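Local coordinates for protein Non-reducing end alpha-L-arabinofuranosidase BoGH43B (Bacteroides ovatus, PDB 5JOZ) that removes terminal non-reducing alpha-L-arabinofuranosyl residues from the side branches of xyloglucan, as a family 43 glycoside hydrolase, at residues V242-K245 and D246-W250; I19-G23 and D24-L28. All coordinates share one frame; numbering follows the deposited sequence.

Both contacts are beta hairpins of the five-bladed beta-propeller domain of family 43, and they follow one another along the chain without nesting or crossing. Contact 2 comes first, where Gly23 and Asp24 turn strand 18-22 back into strand 25-29, the first two strands of one four-stranded blade. Far later, contact 1 turns strand 234-243 into strand 249-256, which open the last of the five blades. The two hairpins then meet side by side, their centres about 11 Å apart: Leu244 CD2 lies 3.4 Å from Phe26 CZ, and Gln243 O probably accepts a hydrogen bond from Arg21 NE, so first and last blades abut here.

Contact 1 (V242-K245 and D246-W250); sequences VQLK and DGSWW
Val242 and Trp250 form a hydrogen-bonded pair of a beta hairpin, two residues before its turn; the hairpin supplies the first two strands of a blade in the family 43 beta-propeller. Their backbones bond in both directions, and Trp250 N to Val242 O is almost straight (177° at the hydrogen). Leu244 N to Ser248 O continues the pairing, and Gly247 N to Leu244 O closes a type I turn with a G1 bulge, Leu244 to Gly247. Gly247, which follows the two corners, is the bulge residue; its positive phi would press a CB against the preceding carbonyl, which favours glycine.

Polar side chains hold the turn. Asp246 OD1 takes two donors from Ser248: OG, at 2.7 Å, on its syn lone pair, and the backbone N, at 3.0 Å, from above the carboxylate plane, an Asx turn; Asp246 OD2 bonds to Asn299. Gln243 reaches across with NE2 to Gly247 O (3.0 Å), lying above that carbonyl's plane.

The same glutamine supplies a CH-pi contact, its CB standing 3.7 Å from the centroid of the six-membered ring of Trp249. CG anti to the backbone N (chi1 -167°) and an extended chain then carry CG and the amide, inclined 31° to the ring plane, over that face and NE2 on to Gly247 O. Trp277 meets Trp249 edge-to-face.

Apolar contacts join Val242 and Leu244 to Phe26, and Val242 to strand 18-22, while Trp250 rests on Leu47 and Pro298. Val242 CG1 approaches Trp250 CB, and Leu244 CD1 reaches the indole obliquely, 3.7 Å from both Trp250 CD1 and NE1.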
ATOM      1  N   VAL A 242     -17.028  -4.118   9.668  1.00 26.09           N
ATOM      2  CA  VAL A 242     -18.119  -3.786   8.738  1.00 25.42           C
ATOM      3  C   VAL A 242     -19.279  -4.733   8.992  1.00 24.03           C
ATOM      4  O   VAL A 242     -19.067  -5.925   9.228  1.00 23.31           O
ATOM      5  CB  VAL A 242     -17.687  -3.902   7.252  1.00 27.65           C
ATOM      6  CG1 VAL A 242     -17.102  -5.280   6.926  1.00 28.53           C
ATOM      7  CG2 VAL A 242     -18.845  -3.586   6.318  1.00 27.09           C
ATOM      8  N   GLN A 243     -20.498  -4.216   8.941  1.00 22.64           N
ATOM      9  CA  GLN A 243     -21.678  -5.044   9.148  1.00 23.99           C
ATOM     10  C   GLN A 243     -22.445  -5.177   7.833  1.00 23.81           C
ATOM     11  O   GLN A 243     -22.620  -4.199   7.112  1.00 22.57           O
ATOM     12  CB  GLN A 243     -22.580  -4.452  10.238  1.00 24.31           C
ATOM     13  CG  GLN A 243     -23.653  -5.429  10.701  1.00 27.45           C
ATOM     14  CD  GLN A 243     -24.692  -4.833  11.655  1.00 29.29           C
ATOM     15  OE1 GLN A 243     -24.991  -3.647  11.614  1.00 29.94           O
ATOM     16  NE2 GLN A 243     -25.265  -5.682  12.506  1.00 28.49           N
ATOM     17  N   LEU A 244     -22.918  -6.389   7.555  1.00 27.65           N
ATOM     18  CA  LEU A 244     -23.719  -6.683   6.363  1.00 29.45           C
ATOM     19  C   LEU A 244     -25.213  -6.490   6.630  1.00 29.21           C
ATOM     20  O   LEU A 244     -25.647  -6.427   7.777  1.00 33.07           O
ATOM     21  CB  LEU A 244     -23.488  -8.128   5.920  1.00 27.04           C
ATOM     22  CG  LEU A 244     -22.048  -8.595   5.796  1.00 28.36           C
ATOM     23  CD1 LEU A 244     -21.973 -10.039   5.319  1.00 29.82           C
ATOM     24  CD2 LEU A 244     -21.302  -7.696   4.846  1.00 32.08           C
ATOM     25  N   LYS A 245     -25.990  -6.454   5.556  1.00 31.22           N
ATOM     26  CA  LYS A 245     -27.456  -6.358   5.619  1.00 35.78           C
ATOM     27  C   LYS A 245     -28.144  -7.520   6.349  1.00 33.29           C
ATOM     28  O   LYS A 245     -29.213  -7.329   6.909  1.00 31.61           O
ATOM     29  CB  LYS A 245     -28.044  -6.241   4.218  1.00 34.37           C
ATOM     30  CG  LYS A 245     -27.669  -4.952   3.510  1.00 36.68           C
ATOM     31  CD  LYS A 245     -28.294  -4.885   2.125  1.00 37.71           C
ATOM     32  CE  LYS A 245     -28.394  -3.449   1.635  1.00 36.66           C
ATOM     33  NZ  LYS A 245     -29.209  -3.350   0.394  1.00 37.36           N
ATOM     34  N   ASP A 246     -27.534  -8.706   6.349  1.00 34.30           N
ATOM     35  CA  ASP A 246     -28.027  -9.827   7.166  1.00 35.50           C
ATOM     36  C   ASP A 246     -27.648  -9.713   8.651  1.00 29.53           C
ATOM     37  O   ASP A 246     -27.874 -10.648   9.409  1.00 30.99           O
ATOM     38  CB  ASP A 246     -27.558 -11.188   6.595  1.00 36.22           C
ATOM     39  CG  ASP A 246     -26.136 -11.583   7.032  1.00 37.13           C
ATOM     40  OD1 ASP A 246     -25.299 -10.691   7.290  1.00 38.15           O
ATOM     41  OD2 ASP A 246     -25.856 -12.800   7.115  1.00 36.33           O
ATOM     42  N   GLY A 247     -27.039  -8.603   9.059  1.00 25.87           N
ATOM     43  CA  GLY A 247     -26.666  -8.405  10.458  1.00 31.01           C
ATOM     44  C   GLY A 247     -25.312  -8.953  10.913  1.00 29.48           C
ATOM     45  O   GLY A 247     -24.846  -8.578  11.985  1.00 36.21           O
ATOM     46  N   SER A 248     -24.674  -9.806  10.109  1.00 24.61           N
ATOM     47  CA  SER A 248     -23.393 -10.411  10.466  1.00 28.24           C
ATOM     48  C   SER A 248     -22.223  -9.437  10.281  1.00 24.65           C
ATOM     49  O   SER A 248     -22.315  -8.438   9.555  1.00 25.88           O
ATOM     50  CB  SER A 248     -23.148 -11.710   9.671  1.00 28.86           C
ATOM     51  OG  SER A 248     -22.950 -11.448   8.285  1.00 34.20           O
ATOM     52  N   TRP A 249     -21.119  -9.758  10.941  1.00 24.25           N
ATOM     53  CA  TRP A 249     -19.962  -8.872  11.043  1.00 23.11           C
ATOM     54  C   TRP A 249     -18.689  -9.524  10.472  1.00 23.17           C
ATOM     55  O   TRP A 249     -18.416 -10.726  10.688  1.00 22.53           O
ATOM     56  CB  TRP A 249     -19.740  -8.480  12.505  1.00 23.59           C
ATOM     57  CG  TRP A 249     -20.777  -7.540  13.054  1.00 22.56           C
ATOM     58  CD1 TRP A 249     -22.027  -7.868  13.520  1.00 23.41           C
ATOM     59  CD2 TRP A 249     -20.647  -6.124  13.219  1.00 20.87           C
ATOM     60  NE1 TRP A 249     -22.675  -6.738  13.962  1.00 23.84           N
ATOM     61  CE2 TRP A 249     -21.849  -5.657  13.792  1.00 22.38           C
ATOM     62  CE3 TRP A 249     -19.634  -5.203  12.930  1.00 22.17           C
ATOM     63  CZ2 TRP A 249     -22.073  -4.303  14.065  1.00 21.63           C
ATOM     64  CZ3 TRP A 249     -19.856  -3.862  13.205  1.00 23.04           C
ATOM     65  CH2 TRP A 249     -21.070  -3.424  13.761  1.00 21.00           C
ATOM     66  N   TRP A 250     -17.945  -8.705   9.730  1.00 21.66           N
ATOM     67  CA  TRP A 250     -16.645  -9.036   9.185  1.00 23.38           C
ATOM     68  C   TRP A 250     -15.641  -7.962   9.583  1.00 24.44           C
ATOM     69  O   TRP A 250     -16.010  -6.799   9.848  1.00 29.20           O
ATOM     70  CB  TRP A 250     -16.737  -9.191   7.665  1.00 24.23           C
ATOM     71  CG  TRP A 250     -17.497 -10.426   7.308  1.00 26.77           C
ATOM     72  CD1 TRP A 250     -18.857 -10.570   7.245  1.00 29.67           C
ATOM     73  CD2 TRP A 250     -16.946 -11.710   7.037  1.00 25.35           C
ATOM     74  NE1 TRP A 250     -19.181 -11.870   6.917  1.00 28.30           N
ATOM     75  CE2 TRP A 250     -18.024 -12.588   6.784  1.00 25.05           C
ATOM     76  CE3 TRP A 250     -15.642 -12.203   6.955  1.00 25.69           C
ATOM     77  CZ2 TRP A 250     -17.834 -13.930   6.478  1.00 25.86           C
ATOM     78  CZ3 TRP A 250     -15.455 -13.533   6.636  1.00 25.16           C
ATOM     79  CH2 TRP A 250     -16.543 -14.383   6.404  1.00 24.79           C
TER

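Contact 2 (I19-G23 and D24-L28)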
ATOM      1  N   ILE A  19     -12.480   0.129   5.821  1.00 25.12           N
ATOM      2  CA  ILE A  19     -13.625  -0.297   4.996  1.00 26.87           C
ATOM      3  C   ILE A  19     -14.904   0.462   5.331  1.00 25.74           C
ATOM      4  O   ILE A  19     -15.083   0.892   6.455  1.00 25.48           O
ATOM      5  CB  ILE A  19     -13.899  -1.813   5.173  1.00 28.84           C
ATOM      6  CG1 ILE A  19     -14.829  -2.338   4.078  1.00 29.19           C
ATOM      7  CG2 ILE A  19     -14.475  -2.138   6.555  1.00 28.83           C
ATOM      8  CD1 ILE A  19     -14.679  -3.826   3.850  1.00 29.89           C
ATOM      9  N   CYS A  20     -15.793   0.606   4.350  1.00 28.48           N
ATOM     10  CA  CYS A  20     -17.171   1.012   4.615  1.00 27.91           C
ATOM     11  C   CYS A  20     -18.107   0.380   3.612  1.00 25.51           C
ATOM     12  O   CYS A  20     -17.731   0.132   2.464  1.00 31.33           O
ATOM     13  CB  CYS A  20     -17.336   2.540   4.620  1.00 30.12           C
ATOM     14  SG  CYS A  20     -17.332   3.315   2.992  1.00 41.06           S
ATOM     15  N   ARG A  21     -19.327   0.116   4.067  1.00 29.21           N
ATOM     16  CA  ARG A  21     -20.386  -0.435   3.241  1.00 29.00           C
ATOM     17  C   ARG A  21     -21.411   0.656   2.987  1.00 30.05           C
ATOM     18  O   ARG A  21     -21.884   1.307   3.917  1.00 28.48           O
ATOM     19  CB  ARG A  21     -21.056  -1.612   3.940  1.00 29.65           C
ATOM     20  CG  ARG A  21     -22.056  -2.348   3.068  1.00 28.93           C
ATOM     21  CD  ARG A  21     -22.746  -3.460   3.838  1.00 30.14           C
ATOM     22  NE  ARG A  21     -23.551  -2.938   4.935  1.00 30.21           N
ATOM     23  CZ  ARG A  21     -24.722  -2.320   4.798  1.00 30.80           C
ATOM     24  NH1 ARG A  21     -25.358  -1.882   5.882  1.00 31.67           N
ATOM     25  NH2 ARG A  21     -25.265  -2.117   3.597  1.00 29.07           N
ATOM     26  N   VAL A  22     -21.736   0.841   1.713  1.00 34.88           N
ATOM     27  CA  VAL A  22     -22.754   1.776   1.267  1.00 33.87           C
ATOM     28  C   VAL A  22     -23.753   0.957   0.441  1.00 33.90           C
ATOM     29  O   VAL A  22     -23.513   0.703  -0.738  1.00 31.25           O
ATOM     30  CB  VAL A  22     -22.118   2.890   0.412  1.00 34.44           C
ATOM     31  CG1 VAL A  22     -23.183   3.876  -0.063  1.00 37.49           C
ATOM     32  CG2 VAL A  22     -21.002   3.592   1.186  1.00 32.01           C
ATOM     33  N   GLY A  23     -24.846   0.511   1.065  1.00 29.73           N
ATOM     34  CA  GLY A  23     -25.825  -0.336   0.383  1.00 28.63           C
ATOM     35  C   GLY A  23     -25.195  -1.676   0.037  1.00 31.40           C
ATOM     36  O   GLY A  23     -24.624  -2.316   0.909  1.00 27.24           O
ATOM     37  N   ASP A  24     -25.275  -2.088  -1.231  1.00 34.99           N
ATOM     38  CA  ASP A  24     -24.633  -3.331  -1.703  1.00 37.82           C
ATOM     39  C   ASP A  24     -23.129  -3.194  -2.018  1.00 34.66           C
ATOM     40  O   ASP A  24     -22.468  -4.196  -2.319  1.00 34.53           O
ATOM     41  CB  ASP A  24     -25.361  -3.889  -2.941  1.00 41.58           C
ATOM     42  CG  ASP A  24     -26.799  -4.311  -2.642  1.00 51.84           C
ATOM     43  OD1 ASP A  24     -27.029  -5.016  -1.636  1.00 48.75           O
ATOM     44  OD2 ASP A  24     -27.704  -3.943  -3.425  1.00 66.00           O
ATOM     45  N   ASP A  25     -22.583  -1.982  -1.936  1.00 30.40           N
ATOM     46  CA  ASP A  25     -21.192  -1.732  -2.314  1.00 29.25           C
ATOM     47  C   ASP A  25     -20.264  -1.566  -1.115  1.00 28.36           C
ATOM     48  O   ASP A  25     -20.639  -0.949  -0.112  1.00 27.84           O
ATOM     49  CB  ASP A  25     -21.147  -0.512  -3.219  1.00 31.10           C
ATOM     50  CG  ASP A  25     -21.896  -0.751  -4.506  1.00 34.11           C
ATOM     51  OD1 ASP A  25     -21.428  -1.603  -5.300  1.00 28.80           O
ATOM     52  OD2 ASP A  25     -22.961  -0.133  -4.705  1.00 42.34           O
ATOM     53  N   PHE A  26     -19.070  -2.157  -1.226  1.00 26.25           N
ATOM     54  CA  PHE A  26     -18.009  -2.041  -0.226  1.00 27.62           C
ATOM     55  C   PHE A  26     -16.836  -1.300  -0.822  1.00 24.71           C
ATOM     56  O   PHE A  26     -16.475  -1.538  -1.956  1.00 26.48           O
ATOM     57  CB  PHE A  26     -17.537  -3.411   0.255  1.00 26.37           C
ATOM     58  CG  PHE A  26     -18.600  -4.201   0.949  1.00 30.76           C
ATOM     59  CD1 PHE A  26     -19.483  -4.981   0.220  1.00 34.50           C
ATOM     60  CD2 PHE A  26     -18.729  -4.161   2.333  1.00 31.42           C
ATOM     61  CE1 PHE A  26     -20.475  -5.712   0.851  1.00 37.06           C
ATOM     62  CE2 PHE A  26     -19.715  -4.890   2.969  1.00 32.73           C
ATOM     63  CZ  PHE A  26     -20.591  -5.667   2.224  1.00 36.55           C
ATOM     64  N   TYR A  27     -16.236  -0.422  -0.027  1.00 24.79           N
ATOM     65  CA  TYR A  27     -15.087   0.369  -0.440  1.00 20.78           C
ATOM     66  C   TYR A  27     -14.006   0.264   0.619  1.00 19.41           C
ATOM     67  O   TYR A  27     -14.289   0.168   1.814  1.00 19.37           O
ATOM     68  CB  TYR A  27     -15.510   1.817  -0.648  1.00 21.20           C
ATOM     69  CG  TYR A  27     -16.564   1.937  -1.712  1.00 22.32           C
ATOM     70  CD1 TYR A  27     -16.223   1.846  -3.058  1.00 25.91           C
ATOM     71  CD2 TYR A  27     -17.900   2.119  -1.389  1.00 24.69           C
ATOM     72  CE1 TYR A  27     -17.186   1.931  -4.050  1.00 25.77           C
ATOM     73  CE2 TYR A  27     -18.870   2.219  -2.376  1.00 24.46           C
ATOM     74  CZ  TYR A  27     -18.507   2.116  -3.703  1.00 23.26           C
ATOM     75  OH  TYR A  27     -19.448   2.202  -4.695  1.00 27.58           O
ATOM     76  N   LEU A  28     -12.761   0.286   0.173  1.00 19.32           N
ATOM     77  CA  LEU A  28     -11.629   0.058   1.047  1.00 21.10           C
ATOM     78  C   LEU A  28     -10.408   0.838   0.602  1.00 22.01           C
ATOM     79  O   LEU A  28     -10.136   0.940  -0.588  1.00 22.85           O
ATOM     80  CB  LEU A  28     -11.323  -1.438   1.085  1.00 23.08           C
ATOM     81  CG  LEU A  28     -10.294  -1.987   2.062  1.00 22.20           C
ATOM     82  CD1 LEU A  28     -10.648  -3.439   2.388  1.00 22.70           C
ATOM     83  CD2 LEU A  28      -8.881  -1.910   1.507  1.00 23.22           C
TER
HETATM   84  O   HOH W   1     -23.495   1.978  -3.139  1.00 30.78           O
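Val22 O is gripped by two donors: Asp25 N at 3.1 Å, from above the carbonyl plane, and a water at 2.7 Å. That water also donates to Asp25 OD2, so it bridges the carbonyl to the carboxylate, while Asp25 OD1 forms a salt bridge with Lys45 and a hydrogen bond with His43. Val22 N gives the shortest backbone bond of the pair, 2.8 Å to Asp25 O. Cys20 and Tyr27 bond to each other in both directions farther along.

On the face away from the Val22 and Asp25 side chains, Arg21 lays its aliphatic stem over the Phe26 ring, CG 3.9 Å from the centroid and displaced towards the rim. A bend at chi3 (64°) then turns the guanidinium back to the turn, where NH2 donates to Gly23 O at 2.8 Å, within the guanidinium plane; NE bonds to Gln243 O. An alanine in place of Arg21 would probably lose the CG and CD cover of Phe26 and leave Gly23 O and Gln243 O without these donors.

The whole is a two-residue beta hairpin with a type II' turn, Gly23 taking the positive phi (66°) of its first corner, and it begins a propeller blade whose next strand is 40-44. Ile19 CD1 touches both Phe26 CD2 and Leu28 CD1 on the Arg21 face, and the side chain of Leu28 lies about 9 Å from that of Asp16, the inferred catalytic proton acceptor. Facing strand 74-83, Cys20 SG packs on Tyr27 CB, and Val22 CG2 meets the edge of the Tyr27 ring, 4.3 Å from CD2.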